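Local coordinates for protein citrate synthase (Metallosphaera sedula, PDB 6ABW) that probably catalyses the condensation of oxaloacetate with acetyl-CoA to give citrate and CoA, the reaction that feeds carbon into the tricarboxylic acid cycle, at residues E83-P88 with A139-A144; T110-L115 with V133-R138; V146-A149 with P155-P158; K166-A171 with L335-Y340. One frame throughout, in Å; residues are numbered along the deposited sequence.

Contact 1: E83-P88 with A139-A144; sequences EAYEVP and ASTVVA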
loop_
_atom_site.group_PDB
_atom_site.type_symbol
_atom_site.label_atom_id
_atom_site.label_comp_id
_atom_site.label_asym_id
_atom_site.label_seq_id
_atom_site.Cartn_x
_atom_site.Cartn_y
_atom_site.Cartn_z
ATOM N N GLU A 83 15.431 22.035 -0.967
ATOM C CA GLU A 83 14.196 22.743 -1.414
ATOM C C GLU A 83 12.983 21.817 -1.223
ATOM O O GLU A 83 11.886 22.300 -1.181
ATOM C CB GLU A 83 14.346 23.290 -2.819
ATOM C CG GLU A 83 14.298 22.276 -3.900
ATOM C CD GLU A 83 14.606 22.808 -5.302
ATOM O OE1 GLU A 83 15.103 21.985 -6.145
ATOM O OE2 GLU A 83 14.337 24.015 -5.574
ATOM N N ALA A 84 13.214 20.502 -1.082
ATOM C CA ALA A 84 12.121 19.544 -0.945
ATOM C C ALA A 84 11.625 19.360 0.499
ATOM O O ALA A 84 10.556 18.824 0.666
ATOM C CB ALA A 84 12.551 18.232 -1.540
ATOM N N TYR A 85 12.353 19.755 1.528
ATOM C CA TYR A 85 11.921 19.484 2.925
ATOM C C TYR A 85 10.548 20.003 3.249
ATOM O O TYR A 85 9.812 19.344 3.960
ATOM C CB TYR A 85 12.881 20.073 3.957
ATOM C CG TYR A 85 14.209 19.348 3.995
ATOM C CD1 TYR A 85 14.253 17.962 4.246
ATOM C CD2 TYR A 85 15.407 20.051 3.950
ATOM C CE1 TYR A 85 15.460 17.276 4.285
ATOM C CE2 TYR A 85 16.636 19.411 4.100
ATOM C CZ TYR A 85 16.660 18.022 4.213
ATOM O OH TYR A 85 17.863 17.418 4.346
ATOM N N GLU A 86 10.227 21.213 2.782
ATOM C CA GLU A 86 8.961 21.867 3.072
ATOM C C GLU A 86 7.825 21.099 2.391
ATOM O O GLU A 86 7.881 20.764 1.189
ATOM C CB GLU A 86 8.933 23.405 2.662
ATOM C CG GLU A 86 9.448 23.766 1.243
ATOM C CD GLU A 86 10.091 25.211 1.064
ATOM O OE1 GLU A 86 9.376 26.205 1.348
ATOM O OE2 GLU A 86 11.289 25.362 0.583
ATOM N N VAL A 87 6.823 20.745 3.198
ATOM C CA VAL A 87 5.563 20.168 2.684
ATOM C C VAL A 87 4.382 21.031 3.097
ATOM O O VAL A 87 4.511 21.807 3.998
ATOM C CB VAL A 87 5.370 18.728 3.207
ATOM C CG1 VAL A 87 6.556 17.884 2.681
ATOM C CG2 VAL A 87 5.275 18.641 4.728
ATOM N N PRO A 88 3.215 20.829 2.488
ATOM C CA PRO A 88 2.116 21.704 2.903
ATOM C C PRO A 88 1.693 21.437 4.294
ATOM O O PRO A 88 1.800 20.292 4.808
ATOM C CB PRO A 88 1.012 21.393 1.908
ATOM C CG PRO A 88 1.688 20.772 0.774
ATOM C CD PRO A 88 2.851 20.015 1.329
ATOM N N ALA A 139 10.618 12.342 3.475
ATOM C CA ALA A 139 10.658 11.284 4.500
ATOM C C ALA A 139 11.269 11.791 5.775
ATOM O O ALA A 139 10.767 11.498 6.857
ATOM C CB ALA A 139 11.344 10.025 3.996
ATOM N N SER A 140 12.312 12.612 5.647
ATOM C CA SER A 140 12.920 13.278 6.810
ATOM C C SER A 140 11.910 14.166 7.540
ATOM O O SER A 140 11.725 14.065 8.778
ATOM C CB SER A 140 14.164 14.085 6.339
ATOM O OG SER A 140 14.729 14.742 7.426
ATOM N N THR A 141 11.216 15.005 6.785
ATOM C CA THR A 141 10.199 15.864 7.371
ATOM C C THR A 141 9.095 15.106 8.085
ATOM O O THR A 141 8.714 15.431 9.197
ATOM C CB THR A 141 9.624 16.726 6.272
ATOM O OG1 THR A 141 10.700 17.475 5.652
ATOM C CG2 THR A 141 8.583 17.716 6.825
ATOM N N VAL A 142 8.606 14.057 7.427
ATOM C CA VAL A 142 7.582 13.185 8.004
ATOM C C VAL A 142 8.024 12.487 9.263
ATOM O O VAL A 142 7.330 12.574 10.278
ATOM C CB VAL A 142 7.097 12.173 6.957
ATOM C CG1 VAL A 142 6.221 11.098 7.591
ATOM C CG2 VAL A 142 6.331 12.967 5.875
ATOM N N VAL A 143 9.215 11.886 9.274
ATOM C CA VAL A 143 9.617 11.114 10.435
ATOM C C VAL A 143 9.880 12.020 11.664
ATOM O O VAL A 143 9.436 11.740 12.785
ATOM C CB VAL A 143 10.792 10.195 10.095
ATOM C CG1 VAL A 143 11.238 9.485 11.342
ATOM C CG2 VAL A 143 10.367 9.143 9.071
ATOM N N ALA A 144 10.461 13.183 11.412
ATOM C CA ALA A 144 10.757 14.132 12.467
ATOM C C ALA A 144 9.430 14.598 13.114
ATOM O O ALA A 144 9.325 14.681 14.339
ATOM C CB ALA A 144 11.550 15.318 11.875
HETATM O O HOH W 1 17.121 15.851 6.767
#
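Thr141 takes hold of the loop at Tyr85 through its hydroxyl: OG1 donates to the backbone O of Tyr85 over 2.7 Å. It comes in at 123° to the C=O bond and tilted 18° from the carbonyl plane, a normal approach for a short, sound bond. With OG1 anti to its own carbonyl carbon (chi1 -57°), Thr141 sends the hydroxyl to this oxygen and turns CG2 to Val87, meeting its CG2 tip to tip at 4.0 Å. Each branch of the threonine therefore has its own job. A valine in its place would lack the hydroxyl, and the Tyr85 carbonyl would probably lose this donor in a buried setting.

One residue earlier on the helix, Ser140 deals with the tyrosine ring. Its CB lies 4.0 Å from Tyr85 CE1, approaching the ring obliquely. Ser140 OG, anti to the backbone N, reaches a water at 2.7 Å that Tyr85 OH also binds, at 3.0 Å. The phenol thus has a water link to the helix as well as a hydrogen bond to a glycerol. Pro158 packs on Tyr85, Ser140 and Thr141 alike. What results is a loop docked on a long helix, here the connection from helix 71-84 to helix 89-97 laid against helix 128-151, within the predominantly helical fold of citrate synthases.

Contact 2: T110-L115 with V133-R138; sequences TAFSAL and VKLVAR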
loop_
_atom_site.group_PDB
_atom_site.type_symbol
_atom_site.label_atom_id
_atom_site.label_comp_id
_atom_site.label_asym_id
_atom_site.label_seq_id
_atom_site.Cartn_x
_atom_site.Cartn_y
_atom_site.Cartn_z
ATOM N N THR A 110 0.083 7.389 6.527
ATOM C CA THR A 110 -0.949 8.364 6.302
ATOM C C THR A 110 -0.362 9.623 5.661
ATOM O O THR A 110 -0.870 10.147 4.676
ATOM C CB THR A 110 -1.686 8.666 7.598
ATOM O OG1 THR A 110 -2.214 7.450 8.129
ATOM C CG2 THR A 110 -2.846 9.616 7.356
ATOM N N ALA A 111 0.753 10.081 6.208
ATOM C CA ALA A 111 1.461 11.219 5.646
ATOM C C ALA A 111 1.949 11.004 4.231
ATOM O O ALA A 111 1.756 11.832 3.381
ATOM C CB ALA A 111 2.573 11.637 6.572
ATOM N N PHE A 112 2.440 9.812 3.915
ATOM C CA PHE A 112 2.875 9.503 2.549
ATOM C C PHE A 112 1.692 9.382 1.600
ATOM O O PHE A 112 1.854 9.724 0.430
ATOM C CB PHE A 112 3.780 8.268 2.510
ATOM C CG PHE A 112 5.197 8.626 2.608
ATOM C CD1 PHE A 112 5.795 8.876 3.804
ATOM C CD2 PHE A 112 5.914 8.883 1.416
ATOM C CE1 PHE A 112 7.125 9.314 3.850
ATOM C CE2 PHE A 112 7.231 9.347 1.455
ATOM C CZ PHE A 112 7.818 9.595 2.666
ATOM N N SER A 113 0.498 8.989 2.111
ATOM C CA SER A 113 -0.691 8.954 1.215
ATOM C C SER A 113 -1.064 10.378 0.851
ATOM O O SER A 113 -1.362 10.660 -0.317
ATOM C CB SER A 113 -1.975 8.227 1.740
ATOM O OG SER A 113 -1.646 6.945 2.246
ATOM N N ALA A 114 -0.987 11.282 1.824
ATOM C CA ALA A 114 -1.247 12.691 1.541
ATOM C C ALA A 114 -0.238 13.312 0.614
ATOM O O ALA A 114 -0.593 14.043 -0.288
ATOM C CB ALA A 114 -1.346 13.491 2.844
ATOM N N LEU A 115 1.033 13.017 0.797
ATOM C CA LEU A 115 2.090 13.426 -0.136
ATOM C C LEU A 115 1.856 12.868 -1.527
ATOM O O LEU A 115 2.063 13.547 -2.507
ATOM C CB LEU A 115 3.458 13.029 0.396
ATOM C CG LEU A 115 3.994 13.680 1.672
ATOM C CD1 LEU A 115 5.256 12.951 2.084
ATOM C CD2 LEU A 115 4.233 15.132 1.405
ATOM N N VAL A 133 14.596 11.753 -5.047
ATOM C CA VAL A 133 15.387 12.627 -4.152
ATOM C C VAL A 133 14.500 13.497 -3.302
ATOM O O VAL A 133 14.701 13.620 -2.106
ATOM C CB VAL A 133 16.377 13.516 -4.942
ATOM C CG1 VAL A 133 16.998 14.611 -4.046
ATOM C CG2 VAL A 133 17.507 12.642 -5.469
ATOM N N LYS A 134 13.478 14.065 -3.938
ATOM C CA LYS A 134 12.556 14.920 -3.201
ATOM C C LYS A 134 11.761 14.065 -2.154
ATOM O O LYS A 134 11.464 14.520 -1.059
ATOM C CB LYS A 134 11.574 15.610 -4.150
ATOM C CG LYS A 134 12.203 16.803 -4.933
ATOM C CD LYS A 134 11.183 17.558 -5.765
ATOM C CE LYS A 134 10.964 16.877 -7.116
ATOM N NZ LYS A 134 9.864 17.590 -7.808
ATOM N N LEU A 135 11.402 12.865 -2.523
ATOM C CA LEU A 135 10.672 11.989 -1.589
ATOM C C LEU A 135 11.529 11.663 -0.354
ATOM O O LEU A 135 11.024 11.611 0.754
ATOM C CB LEU A 135 10.251 10.682 -2.346
ATOM C CG LEU A 135 9.419 9.664 -1.506
ATOM C CD1 LEU A 135 8.556 8.803 -2.427
ATOM C CD2 LEU A 135 10.295 8.743 -0.667
ATOM N N VAL A 136 12.804 11.371 -0.550
ATOM C CA VAL A 136 13.716 11.051 0.568
ATOM C C VAL A 136 13.824 12.232 1.543
ATOM O O VAL A 136 13.735 12.069 2.764
ATOM C CB VAL A 136 15.105 10.604 0.064
ATOM C CG1 VAL A 136 16.071 10.568 1.237
ATOM C CG2 VAL A 136 14.944 9.213 -0.571
ATOM N N ALA A 137 13.956 13.434 1.010
ATOM C CA ALA A 137 13.839 14.616 1.852
ATOM C C ALA A 137 12.588 14.752 2.639
ATOM O O ALA A 137 12.575 15.100 3.851
ATOM C CB ALA A 137 13.956 15.843 0.949
ATOM N N ARG A 138 11.487 14.505 1.975
ATOM C CA ARG A 138 10.193 14.600 2.620
ATOM C C ARG A 138 9.957 13.486 3.665
ATOM O O ARG A 138 9.262 13.696 4.625
ATOM C CB ARG A 138 9.106 14.657 1.571
ATOM C CG ARG A 138 9.206 15.984 0.803
ATOM C CD ARG A 138 8.436 16.003 -0.468
ATOM N NE ARG A 138 8.636 17.315 -1.073
ATOM C CZ ARG A 138 8.358 17.648 -2.331
ATOM N NH1 ARG A 138 7.943 16.781 -3.220
ATOM N NH2 ARG A 138 8.579 18.918 -2.725
#
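Phe112 sets ring atom CE2 against the flank of Leu135 at its branch point, and the tight packing of the contact is there. CE2 sits 3.7 Å from Leu135 CG and 3.8 Å from Leu135 CD2, while the other methyl, CD1, stands a little farther from the same carbon. The two side chains cross at about a right angle, and the leucine meets the ring at its edge, in plane. Phe112 gets there with chi1 at -92°, well off a staggered value, which swings the ring tip toward the other helix. Over its centre lies Leu115 CD1, 4.0 Å above the plane, so a methyl of the next turn of the same helix covers one face.

These are consecutive helices of the citrate synthase fold, 104-119 and 128-151, and the first of them also belongs to the dimer interface: Ser113 OG hydrogen-bonds Ser113 OG of the second subunit.

The contact is buried throughout, but the packing is looser a turn along. Leu115 CD1 comes no nearer to Arg138 than 4.2 Å, at CB, and the backbones stay well apart, Leu115 CA to Arg138 CA being 8.6 Å. Arg138 meets the leucine at the root of its side chain. Its guanidinium leads away, with Lys134 CB over one face, NE hydrogen-bonded to Ala84 O, NH1 to Tyr215 OH, and a cation-pi contact with Tyr119.

Contact 3: V146-A149 with P155-P158; sequences VLRA and PAIP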
loop_
_atom_site.group_PDB
_atom_site.type_symbol
_atom_site.label_atom_id
_atom_site.label_comp_id
_atom_site.label_asym_id
_atom_site.label_seq_id
_atom_site.Cartn_x
_atom_site.Cartn_y
_atom_site.Cartn_z
ATOM N N VAL A 146 6.449 12.953 12.995
ATOM C CA VAL A 146 5.815 11.843 13.661
ATOM C C VAL A 146 6.334 11.747 15.105
ATOM O O VAL A 146 5.581 11.600 16.069
ATOM C CB VAL A 146 6.022 10.536 12.839
ATOM C CG1 VAL A 146 5.696 9.269 13.664
ATOM C CG2 VAL A 146 5.148 10.541 11.592
ATOM N N LEU A 147 7.634 11.885 15.288
ATOM C CA LEU A 147 8.199 11.866 16.631
ATOM C C LEU A 147 7.600 13.009 17.455
ATOM O O LEU A 147 7.175 12.822 18.646
ATOM C CB LEU A 147 9.734 11.944 16.558
ATOM C CG LEU A 147 10.367 12.384 17.920
ATOM C CD1 LEU A 147 10.183 11.282 18.913
ATOM C CD2 LEU A 147 11.829 12.733 17.673
ATOM N N ARG A 148 7.614 14.188 16.843
ATOM C CA ARG A 148 7.224 15.377 17.573
ATOM C C ARG A 148 5.715 15.391 17.935
ATOM O O ARG A 148 5.310 15.725 19.053
ATOM C CB ARG A 148 7.701 16.589 16.824
ATOM C CG ARG A 148 9.217 16.738 16.907
ATOM C CD ARG A 148 9.696 17.907 16.073
ATOM N NE ARG A 148 9.406 19.188 16.717
ATOM C CZ ARG A 148 10.150 19.750 17.673
ATOM N NH1 ARG A 148 9.736 20.877 18.206
ATOM N NH2 ARG A 148 11.243 19.162 18.178
ATOM N N ALA A 149 4.869 14.940 17.025
ATOM C CA ALA A 149 3.481 14.679 17.354
ATOM C C ALA A 149 3.248 13.738 18.494
ATOM O O ALA A 149 2.438 14.003 19.401
ATOM C CB ALA A 149 2.680 14.262 16.157
ATOM N N PRO A 155 5.381 21.387 15.661
ATOM C CA PRO A 155 6.077 20.882 14.451
ATOM C C PRO A 155 7.425 21.540 14.155
ATOM O O PRO A 155 7.696 22.680 14.589
ATOM C CB PRO A 155 5.107 21.164 13.300
ATOM C CG PRO A 155 3.843 21.584 13.921
ATOM C CD PRO A 155 4.015 21.813 15.369
ATOM N N ALA A 156 8.243 20.875 13.364
ATOM C CA ALA A 156 9.496 21.484 12.886
ATOM C C ALA A 156 9.835 20.913 11.530
ATOM O O ALA A 156 9.900 19.681 11.388
ATOM C CB ALA A 156 10.644 21.156 13.818
ATOM N N ILE A 157 10.185 21.769 10.602
ATOM C CA ILE A 157 10.606 21.353 9.244
ATOM C C ILE A 157 12.104 21.360 9.167
ATOM O O ILE A 157 12.756 22.373 9.553
ATOM C CB ILE A 157 10.042 22.350 8.197
ATOM C CG1 ILE A 157 8.518 22.555 8.391
ATOM C CG2 ILE A 157 10.401 21.923 6.748
ATOM C CD1 ILE A 157 7.681 21.296 8.207
ATOM N N PRO A 158 12.718 20.256 8.669
ATOM C CA PRO A 158 14.170 20.320 8.440
ATOM C C PRO A 158 14.607 21.494 7.583
ATOM O O PRO A 158 13.926 21.871 6.629
ATOM C CB PRO A 158 14.495 19.031 7.782
ATOM C CG PRO A 158 13.316 18.086 8.172
ATOM C CD PRO A 158 12.142 18.997 8.183
#
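Arg148 NH2 is the polar atom to start from: it hydrogen-bonds the backbone O of Ser172 and, weakly, Ser174 OG, while NE of the same guanidinium bonds to Lys154 O, just ahead of Pro155. NH1 has a partner too, in a residue flanking the segments. Each nitrogen of the buried group is thus engaged, and this holds the flat group at a set rotation against the loop 155-158.

What the loop brings is a methyl. Ala156 CB lies over one face of the guanidinium, 3.7 Å from Arg148 NE and 4.1 Å from both CD and CZ of the arginine. The Pro155-Ala156 peptide is also near: Arg148 NE is 4.0 Å from Pro155 C, reached obliquely, and 3.9 Å from Ala156 N, distances of packing and not of bonding. The arginine starts out from the helix with CG anti to its carbonyl carbon, then bends sharply at chi3 (75°), and the bend brings NE and the face of the guanidinium up to the Ala156 methyl. Ala156, with an extended backbone, points its methyl back toward the helix, and its own O is bonded by Asn145 ND2.

Here the last part of helix 128-151 is tied to the loop that follows it and, through Ser172, to helix 164-173. The chemistry is that of a buried cation with neutral oxygens bonded to NE and NH2; the charge is probably stabilised by these carbonyl and hydroxyl dipoles, one of them near the carbonyl end of helix 164-173, with an apolar methyl over one face.

Contact 4: K166-A171 with L335-Y340; sequences KSFLKA and LGFPVY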
loop_
_atom_site.group_PDB
_atom_site.type_symbol
_atom_site.label_atom_id
_atom_site.label_comp_id
_atom_site.label_asym_id
_atom_site.label_seq_id
_atom_site.Cartn_x
_atom_site.Cartn_y
_atom_site.Cartn_z
ATOM N N LYS A 166 22.295 15.706 9.944
ATOM C CA LYS A 166 22.199 16.824 10.875
ATOM C C LYS A 166 20.857 17.576 10.825
ATOM O O LYS A 166 20.280 17.860 11.870
ATOM C CB LYS A 166 23.389 17.818 10.666
ATOM C CG LYS A 166 23.447 18.813 11.772
ATOM C CD LYS A 166 24.596 19.773 11.503
ATOM C CE LYS A 166 24.583 20.859 12.571
ATOM N NZ LYS A 166 25.927 21.561 12.548
ATOM N N SER A 167 20.370 17.827 9.643
ATOM C CA SER A 167 19.062 18.500 9.450
ATOM C C SER A 167 17.921 17.708 10.075
ATOM O O SER A 167 17.023 18.287 10.753
ATOM C CB SER A 167 18.791 18.781 7.982
ATOM O OG SER A 167 19.729 19.696 7.439
ATOM N N PHE A 168 18.007 16.379 9.936
ATOM C CA PHE A 168 16.997 15.464 10.489
ATOM C C PHE A 168 17.032 15.467 12.035
ATOM O O PHE A 168 16.008 15.630 12.744
ATOM C CB PHE A 168 17.171 14.043 9.873
ATOM C CG PHE A 168 16.306 13.038 10.561
ATOM C CD1 PHE A 168 14.917 13.166 10.486
ATOM C CD2 PHE A 168 16.852 12.002 11.379
ATOM C CE1 PHE A 168 14.075 12.283 11.137
ATOM C CE2 PHE A 168 16.008 11.123 12.038
ATOM C CZ PHE A 168 14.614 11.242 11.895
ATOM N N LEU A 169 18.241 15.391 12.615
ATOM C CA LEU A 169 18.381 15.431 14.059
ATOM C C LEU A 169 17.989 16.780 14.675
ATOM O O LEU A 169 17.358 16.807 15.715
ATOM C CB LEU A 169 19.778 15.063 14.485
ATOM C CG LEU A 169 20.272 13.637 14.223
ATOM C CD1 LEU A 169 21.760 13.554 14.527
ATOM C CD2 LEU A 169 19.496 12.625 15.032
ATOM N N LYS A 170 18.336 17.876 14.020
ATOM C CA LYS A 170 17.913 19.176 14.492
ATOM C C LYS A 170 16.426 19.387 14.432
ATOM O O LYS A 170 15.861 19.944 15.364
ATOM C CB LYS A 170 18.612 20.268 13.703
ATOM C CG LYS A 170 20.057 20.396 14.044
ATOM C CD LYS A 170 20.607 21.680 13.365
ATOM C CE LYS A 170 20.086 22.952 14.070
ATOM N NZ LYS A 170 20.327 24.174 13.257
ATOM N N ALA A 171 15.763 18.921 13.373
ATOM C CA ALA A 171 14.298 19.030 13.296
ATOM C C ALA A 171 13.660 18.151 14.358
ATOM O O ALA A 171 12.739 18.574 15.102
ATOM C CB ALA A 171 13.790 18.640 11.901
ATOM N N LEU A 335 20.836 8.475 20.488
ATOM C CA LEU A 335 20.537 9.705 19.782
ATOM C C LEU A 335 19.385 10.490 20.384
ATOM O O LEU A 335 19.266 11.673 20.045
ATOM C CB LEU A 335 20.270 9.462 18.312
ATOM C CG LEU A 335 21.490 9.001 17.527
ATOM C CD1 LEU A 335 21.077 8.499 16.195
ATOM C CD2 LEU A 335 22.564 10.127 17.378
ATOM N N GLY A 336 18.524 9.866 21.196
ATOM C CA GLY A 336 17.327 10.503 21.797
ATOM C C GLY A 336 16.007 10.002 21.287
ATOM O O GLY A 336 14.971 10.531 21.655
ATOM N N PHE A 337 16.029 8.952 20.442
ATOM C CA PHE A 337 14.770 8.479 19.906
ATOM C C PHE A 337 14.144 7.485 20.852
ATOM O O PHE A 337 14.802 6.565 21.300
ATOM C CB PHE A 337 14.919 7.863 18.515
ATOM C CG PHE A 337 15.288 8.856 17.438
ATOM C CD1 PHE A 337 14.296 9.661 16.839
ATOM C CD2 PHE A 337 16.552 8.963 16.972
ATOM C CE1 PHE A 337 14.620 10.578 15.887
ATOM C CE2 PHE A 337 16.879 9.856 15.961
ATOM C CZ PHE A 337 15.927 10.705 15.442
ATOM N N PRO A 338 12.836 7.632 21.110
ATOM C CA PRO A 338 12.198 6.566 21.859
ATOM C C PRO A 338 12.107 5.249 21.052
ATOM O O PRO A 338 12.039 5.284 19.814
ATOM C CB PRO A 338 10.827 7.138 22.203
ATOM C CG PRO A 338 10.804 8.525 21.690
ATOM C CD PRO A 338 11.970 8.802 20.846
ATOM N N VAL A 339 11.886 4.163 21.765
ATOM C CA VAL A 339 11.774 2.844 21.167
ATOM C C VAL A 339 10.645 2.817 20.082
ATOM O O VAL A 339 10.760 2.178 19.047
ATOM C CB VAL A 339 11.528 1.762 22.216
ATOM C CG1 VAL A 339 11.313 0.386 21.563
ATOM C CG2 VAL A 339 12.750 1.693 23.155
ATOM N N TYR A 340 9.573 3.543 20.299
ATOM C CA TYR A 340 8.455 3.513 19.363
ATOM C C TYR A 340 8.806 4.040 17.966
ATOM O O TYR A 340 7.997 3.901 17.041
ATOM C CB TYR A 340 7.160 4.200 19.896
ATOM C CG TYR A 340 7.250 5.670 20.222
ATOM C CD1 TYR A 340 7.405 6.618 19.227
ATOM C CD2 TYR A 340 7.121 6.128 21.554
ATOM C CE1 TYR A 340 7.453 7.970 19.506
ATOM C CE2 TYR A 340 7.200 7.485 21.841
ATOM C CZ TYR A 340 7.338 8.393 20.829
ATOM O OH TYR A 340 7.422 9.742 21.090
#
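Phe168 and Phe337 lie almost parallel, their ring planes 14° apart, yet they do not stack. The centroids are 5.7 Å apart and the rings meet rim to rim, neither over the face of the other. The closest approach is from Phe168 CE2 to Phe337 CZ, 3.4 Å, which is snug for two aromatic carbons, with Phe168 CZ following at 3.8 Å from Phe337 CZ. Phe168 swings away from its helix with CG anti to the backbone N (chi1 171°), and that brings its far rim up to the rim of Phe337.

Leu169 adds a second contact. Its side chain crosses that of Phe337 at about a right angle, CD2 touching ring atom CE2 at 3.9 Å, so the two neighbours on the helix touch adjoining parts of one rim.

Phe337 follows directly on a Schellman motif of the helical citrate synthase fold: the positive phi of Gly336 ends helix 325-335, and from the residue after it the Phe337 side chain points back toward helix 164-173. An alanine at Phe337 would take away the whole ring, and the rim of Phe168 and Leu169 CD2 would probably be left facing a gap.

Farther along helix 164-173, Phe173 meets the Phe337 ring, planes at about 55°. Two other helices close the surroundings: Leu345 of helix 342-365 touches both phenylalanines, and Met185 of helix 179-191 packs on Phe168 and Leu169.

In the fold
Helix 128-151 carries one side of contacts 2, 1 and 3 in turn, and helix 164-173, next in the chain, carries one side of contact 4. Contacts 1 and 2 are closest, their centres 7 Å apart. Pro158 joins contact 3 to contact 1, its CD 3.3 Å from Thr141 OG1. Phe168 of contact 4 reaches back with CD1 3.4 Å from Ser140 OG, and Arg148 CD of contact 3 packs 3.3 Å from Ala171 O. Contacts 2 and 4 do not touch, their nearest atoms about 7 Å apart. All four lie away from the acetyl-CoA site, which includes Arg264, Leu265, Gly267 and Phe268, although helix 325-335, which leads into contact 4, begins at Asp325, a predicted catalytic residue.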